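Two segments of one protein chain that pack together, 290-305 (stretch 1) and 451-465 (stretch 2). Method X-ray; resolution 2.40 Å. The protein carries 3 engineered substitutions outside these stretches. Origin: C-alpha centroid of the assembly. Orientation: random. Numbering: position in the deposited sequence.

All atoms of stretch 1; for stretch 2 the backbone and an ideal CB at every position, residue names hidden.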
# COMPACT_ATOMS: atom_id res chain seq x y z
N SER A 290 -1.54 -5.54 13.89
CA SER A 290 -1.65 -5.79 15.33
C SER A 290 -1.38 -4.50 16.11
O SER A 290 -2.14 -4.14 17.01
CB SER A 290 -0.68 -6.88 15.76
OG SER A 290 -0.79 -7.13 17.15
N PHE A 291 -0.29 -3.82 15.74
CA PHE A 291 0.13 -2.60 16.43
C PHE A 291 -0.83 -1.43 16.22
O PHE A 291 -0.92 -0.54 17.07
CB PHE A 291 1.53 -2.19 15.96
CG PHE A 291 2.64 -2.85 16.72
CD1 PHE A 291 2.84 -4.21 16.65
CD2 PHE A 291 3.50 -2.09 17.50
CE1 PHE A 291 3.87 -4.82 17.35
CE2 PHE A 291 4.53 -2.69 18.21
CZ PHE A 291 4.72 -4.05 18.13
N LEU A 292 -1.53 -1.41 15.09
CA LEU A 292 -2.42 -0.30 14.76
C LEU A 292 -3.89 -0.60 15.02
O LEU A 292 -4.67 0.31 15.30
CB LEU A 292 -2.24 0.12 13.30
CG LEU A 292 -0.95 0.85 12.95
CD1 LEU A 292 -0.94 1.19 11.47
CD2 LEU A 292 -0.78 2.12 13.79
N ASN A 293 -4.27 -1.87 14.91
CA ASN A 293 -5.67 -2.25 15.02
C ASN A 293 -5.93 -3.47 15.90
O ASN A 293 -7.08 -3.73 16.27
CB ASN A 293 -6.23 -2.52 13.62
CG ASN A 293 -6.14 -1.32 12.70
OD1 ASN A 293 -6.99 -0.43 12.73
ND2 ASN A 293 -5.09 -1.28 11.88
N GLY A 294 -4.88 -4.20 16.25
CA GLY A 294 -5.05 -5.48 16.93
C GLY A 294 -4.56 -5.48 18.36
O GLY A 294 -4.51 -4.43 19.00
N PRO A 295 -4.20 -6.66 18.87
CA PRO A 295 -3.75 -6.87 20.26
C PRO A 295 -2.65 -5.91 20.71
O PRO A 295 -2.79 -5.26 21.74
CB PRO A 295 -3.22 -8.31 20.24
CG PRO A 295 -3.99 -8.97 19.15
CD PRO A 295 -4.20 -7.92 18.10
N ALA A 296 -1.57 -5.84 19.94
CA ALA A 296 -0.42 -5.01 20.31
C ALA A 296 -0.85 -3.57 20.61
O ALA A 296 -0.24 -2.90 21.45
CB ALA A 296 0.62 -5.03 19.21
N LYS A 297 -1.89 -3.12 19.93
CA LYS A 297 -2.35 -1.74 20.06
C LYS A 297 -2.62 -1.34 21.51
O LYS A 297 -2.25 -0.25 21.94
CB LYS A 297 -3.61 -1.53 19.22
CG LYS A 297 -4.13 -0.10 19.22
CD LYS A 297 -5.47 -0.01 18.50
CE LYS A 297 -6.04 1.40 18.56
NZ LYS A 297 -7.36 1.49 17.88
N ASN A 298 -3.28 -2.22 22.26
CA ASN A 298 -3.70 -1.91 23.62
C ASN A 298 -3.11 -2.87 24.66
O ASN A 298 -3.66 -3.01 25.76
CB ASN A 298 -5.23 -1.95 23.72
CG ASN A 298 -5.90 -1.13 22.64
OD1 ASN A 298 -5.84 0.10 22.65
ND2 ASN A 298 -6.55 -1.81 21.70
N ASP A 299 -2.00 -3.51 24.33
CA ASP A 299 -1.37 -4.46 25.24
C ASP A 299 0.14 -4.43 25.07
O ASP A 299 0.68 -5.04 24.15
CB ASP A 299 -1.90 -5.87 24.99
CG ASP A 299 -1.43 -6.87 26.04
OD1 ASP A 299 -0.30 -6.71 26.55
OD2 ASP A 299 -2.19 -7.81 26.36
N VAL A 300 0.81 -3.72 25.97
CA VAL A 300 2.25 -3.52 25.87
C VAL A 300 3.00 -4.85 25.90
O VAL A 300 3.97 -5.04 25.17
CB VAL A 300 2.77 -2.62 27.00
CG1 VAL A 300 4.30 -2.54 26.97
CG2 VAL A 300 2.17 -1.23 26.88
N ASP A 301 2.55 -5.76 26.76
CA ASP A 301 3.18 -7.07 26.87
C ASP A 301 3.23 -7.76 25.51
O ASP A 301 4.24 -8.34 25.13
CB ASP A 301 2.43 -7.95 27.87
CG ASP A 301 2.43 -7.36 29.26
OD1 ASP A 301 3.41 -6.67 29.62
OD2 ASP A 301 1.45 -7.58 30.00
N ILE A 302 2.12 -7.67 24.77
CA ILE A 302 2.04 -8.30 23.45
C ILE A 302 2.88 -7.52 22.45
O ILE A 302 3.66 -8.10 21.69
CB ILE A 302 0.59 -8.37 22.96
CG1 ILE A 302 -0.25 -9.21 23.93
CG2 ILE A 302 0.54 -8.97 21.56
CD1 ILE A 302 -1.72 -9.24 23.60
N ALA A 303 2.72 -6.20 22.44
CA ALA A 303 3.51 -5.35 21.56
C ALA A 303 5.01 -5.55 21.81
O ALA A 303 5.82 -5.34 20.91
CB ALA A 303 3.13 -3.89 21.75
N SER A 304 5.36 -5.97 23.02
CA SER A 304 6.77 -6.13 23.39
C SER A 304 7.32 -7.50 23.01
O SER A 304 8.53 -7.66 22.81
CB SER A 304 6.96 -5.91 24.89
OG SER A 304 6.66 -4.58 25.26
N GLN A 305 6.45 -8.50 22.91
CA GLN A 305 6.88 -9.86 22.60
C GLN A 305 7.40 -9.95 21.17
O GLN A 305 6.71 -9.56 20.23
CB GLN A 305 5.75 -10.86 22.84
CG GLN A 305 6.18 -12.32 22.70
CD GLN A 305 5.15 -13.29 23.23
OE1 GLN A 305 4.39 -12.98 24.14
NE2 GLN A 305 5.11 -14.49 22.65
N UNK A 451 2.93 10.32 12.18
CA UNK A 451 2.03 10.01 13.28
C UNK A 451 1.88 8.50 13.47
O UNK A 451 2.03 7.99 14.59
CB UNK A 451 0.66 10.65 13.04
N UNK A 452 1.58 7.79 12.39
CA UNK A 452 1.49 6.34 12.45
C UNK A 452 2.81 5.71 12.89
O UNK A 452 2.82 4.71 13.61
CB UNK A 452 1.07 5.78 11.09
N UNK A 453 3.92 6.28 12.44
CA UNK A 453 5.23 5.76 12.82
C UNK A 453 5.36 5.82 14.34
O UNK A 453 5.80 4.86 14.97
CB UNK A 453 6.35 6.55 12.14
N UNK A 454 4.98 6.94 14.92
CA UNK A 454 5.06 7.08 16.37
C UNK A 454 4.07 6.16 17.07
O UNK A 454 4.36 5.64 18.15
CB UNK A 454 4.81 8.53 16.78
N UNK A 455 2.90 5.97 16.47
CA UNK A 455 1.88 5.10 17.04
C UNK A 455 2.42 3.69 17.27
O UNK A 455 2.24 3.11 18.34
CB UNK A 455 0.65 5.05 16.13
N UNK A 456 3.08 3.13 16.25
CA UNK A 456 3.56 1.75 16.34
C UNK A 456 4.77 1.64 17.27
O UNK A 456 4.93 0.63 17.95
CB UNK A 456 3.92 1.22 14.95
N UNK A 457 5.61 2.67 17.30
CA UNK A 457 6.79 2.63 18.15
C UNK A 457 6.42 2.84 19.61
O UNK A 457 7.06 2.29 20.50
CB UNK A 457 7.80 3.69 17.71
N UNK A 458 5.38 3.63 19.85
CA UNK A 458 4.97 3.96 21.20
C UNK A 458 4.21 2.81 21.85
O UNK A 458 3.90 2.85 23.04
CB UNK A 458 4.11 5.22 21.19
N UNK A 459 3.91 1.78 21.06
CA UNK A 459 3.13 0.65 21.53
C UNK A 459 3.88 -0.20 22.54
O UNK A 459 3.28 -0.97 23.29
CB UNK A 459 2.70 -0.22 20.34
N UNK A 460 5.21 -0.07 22.57
CA UNK A 460 6.02 -0.88 23.48
C UNK A 460 6.24 -0.20 24.83
O UNK A 460 6.96 -0.73 25.68
CB UNK A 460 7.37 -1.19 22.84
N UNK A 461 5.61 0.95 25.04
CA UNK A 461 5.79 1.70 26.28
C UNK A 461 4.57 1.60 27.20
O UNK A 461 3.43 1.66 26.74
CB UNK A 461 6.08 3.17 25.96
N UNK A 462 4.82 1.45 28.50
CA UNK A 462 3.75 1.55 29.49
C UNK A 462 3.28 3.00 29.50
O UNK A 462 4.08 3.92 29.32
CB UNK A 462 4.22 1.10 30.88
N UNK A 463 1.98 3.21 29.71
CA UNK A 463 1.41 4.55 29.69
C UNK A 463 2.00 5.36 28.53
O UNK A 463 2.89 6.18 28.73
CB UNK A 463 1.66 5.26 31.02
N UNK A 464 1.49 5.12 27.33
CA UNK A 464 2.03 5.73 26.12
C UNK A 464 2.01 7.26 26.20
O UNK A 464 2.96 7.92 25.79
CB UNK A 464 1.24 5.26 24.90
N UNK A 465 0.92 7.82 26.73
CA UNK A 465 0.77 9.27 26.81
C UNK A 465 1.75 9.91 27.78
O UNK A 465 1.81 11.13 27.90
CB UNK A 465 -0.66 9.62 27.22

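Position 451 is helical (phi/psi -71/-51), and its ideal CB has nothing of stretch 1 within 5.5 Å, so almost any helix-compatible residue would suit; it is Glu451. At 452 CA-to-CB points sideways, with the ideal CB 4.9 Å from Leu292 CD2. A medium side chain, polar or apolar, could reach that methyl. The residue is Asn452, whose OD1 lies 4.2 Å from Leu292 CD2.

Positions 453 and 454 leave stretch 1 unconstraining: CB at 453 points away, and 454 is out of reach, so many residues would suit. They are Val453 and Trp454.

At 455 CB points toward stretch 1 and sits 4.0 Å from Leu292 CD2. Beyond this methyl no charged group of stretch 1 waits, so an aliphatic stem would suit, with or without a polar end. Lys455 supplies it: its CB makes the contact, and its chain is extended beyond chi1 (m).

Position 456 faces two hydrophobic side chains, its ideal CB 4.2 Å from Phe291 CD2 and 4.9 Å from Leu292 CD2. Val, Ile or Leu would be reasonable. Val456 brings CG1 to 3.6 Å from Leu292 CD2 and 4.0 Å from Phe291 CB, while its backbone O lies 3.1 Å from Phe291 CD2, at the ring edge.

Positions 457 and 458 turn CB away, so stretch 1 sets no limit and many residues would suit; they are Met457 and Ser458.

Position 459 is the most restrictive. CB points toward stretch 1 and is already 3.5 Å from Phe291 CD2, 4.0 Å from Ala303 CB and 4.1 Å from Ala296 O. Such crowding favours a small residue, Ala or Gly, with Ser less obvious. Ala459 fills the gap with one methyl, and its O lies 3.3 Å from Ala303 CB.

At 460 CB points sideways, 4.2 Å from Ser304 OG, leaving room for a branched or small apolar residue. Val460 places CG1 3.8 Å from Ala303 O and 4.3 Å from Phe291 CE2, at the ring edge; its backbone O is 3.5 Å from Val300 CG1.

At 461 CB points away, so many residues would suit; Leu461 O is 3.2 Å from Val300 CG2. The ideal CB of 462 lies 5.1 Å from Val300 CG2, and many long chains would suit; it is Lys462.

Position 463 has positive phi (42°), which Asn or Gly accepts readily; it is Asn463. At 464 CB points toward stretch 1 across open space, so only a long chain could touch it, though shorter ones would be tolerated; Lys464 NZ lies 4.2 Å from Lys297 O. Position 465, out of reach, could take many residues; it is Glu465.

Stretch 2, residues 451-465: ENVWKVMSAVLKNKE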
# COMPACT_ATOMS: atom_id res chain seq x y z
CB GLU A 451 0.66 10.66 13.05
CG GLU A 451 0.69 12.18 13.08
CD GLU A 451 -0.67 12.80 12.78
OE1 GLU A 451 -1.59 12.05 12.39
OE2 GLU A 451 -0.80 14.03 12.92
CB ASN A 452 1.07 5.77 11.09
CG ASN A 452 -0.43 5.85 10.87
OD1 ASN A 452 -1.21 5.76 11.82
ND2 ASN A 452 -0.83 6.01 9.62
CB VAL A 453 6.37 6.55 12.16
CG1 VAL A 453 7.72 6.13 12.74
CG2 VAL A 453 6.35 6.36 10.66
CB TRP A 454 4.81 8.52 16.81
CG TRP A 454 4.81 8.63 18.29
CD1 TRP A 454 3.74 8.88 19.10
CD2 TRP A 454 5.93 8.45 19.16
NE1 TRP A 454 4.14 8.88 20.42
CE2 TRP A 454 5.48 8.62 20.48
CE3 TRP A 454 7.29 8.17 18.94
CZ2 TRP A 454 6.32 8.52 21.57
CZ3 TRP A 454 8.12 8.07 20.03
CH2 TRP A 454 7.64 8.25 21.33
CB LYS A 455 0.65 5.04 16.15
CG LYS A 455 -0.35 6.16 16.39
CD LYS A 455 -1.56 6.05 15.47
CE LYS A 455 -2.60 7.11 15.80
NZ LYS A 455 -3.77 7.05 14.89
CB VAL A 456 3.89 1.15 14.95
CG1 VAL A 456 2.66 1.17 14.05
CG2 VAL A 456 5.05 1.87 14.30
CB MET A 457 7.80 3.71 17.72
CG MET A 457 8.43 3.46 16.36
SD MET A 457 9.77 4.62 16.02
CE MET A 457 11.07 3.97 17.05
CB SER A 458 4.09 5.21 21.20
OG SER A 458 2.91 5.02 20.45
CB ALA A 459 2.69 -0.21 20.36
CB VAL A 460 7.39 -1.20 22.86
CG1 VAL A 460 7.21 -1.87 21.51
CG2 VAL A 460 8.24 0.05 22.74
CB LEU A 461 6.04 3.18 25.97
CG LEU A 461 7.27 3.49 25.12
CD1 LEU A 461 7.21 4.93 24.63
CD2 LEU A 461 8.55 3.24 25.89
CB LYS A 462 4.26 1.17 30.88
CG LYS A 462 4.79 -0.25 31.00
CD LYS A 462 5.33 -0.51 32.40
CE LYS A 462 5.92 -1.90 32.53
NZ LYS A 462 6.49 -2.13 33.89
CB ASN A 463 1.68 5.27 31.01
CG ASN A 463 1.08 4.55 32.20
OD1 ASN A 463 -0.11 4.68 32.48
ND2 ASN A 463 1.90 3.79 32.91
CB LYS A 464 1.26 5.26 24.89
CG LYS A 464 1.15 3.74 24.77
CD LYS A 464 0.85 3.31 23.34
CE LYS A 464 -0.44 3.92 22.82
NZ LYS A 464 -0.66 3.57 21.39
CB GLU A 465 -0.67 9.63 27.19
CG GLU A 465 -1.69 9.28 26.13
CD GLU A 465 -3.07 9.84 26.43
OE1 GLU A 465 -3.20 10.59 27.42
OE2 GLU A 465 -4.02 9.54 25.67
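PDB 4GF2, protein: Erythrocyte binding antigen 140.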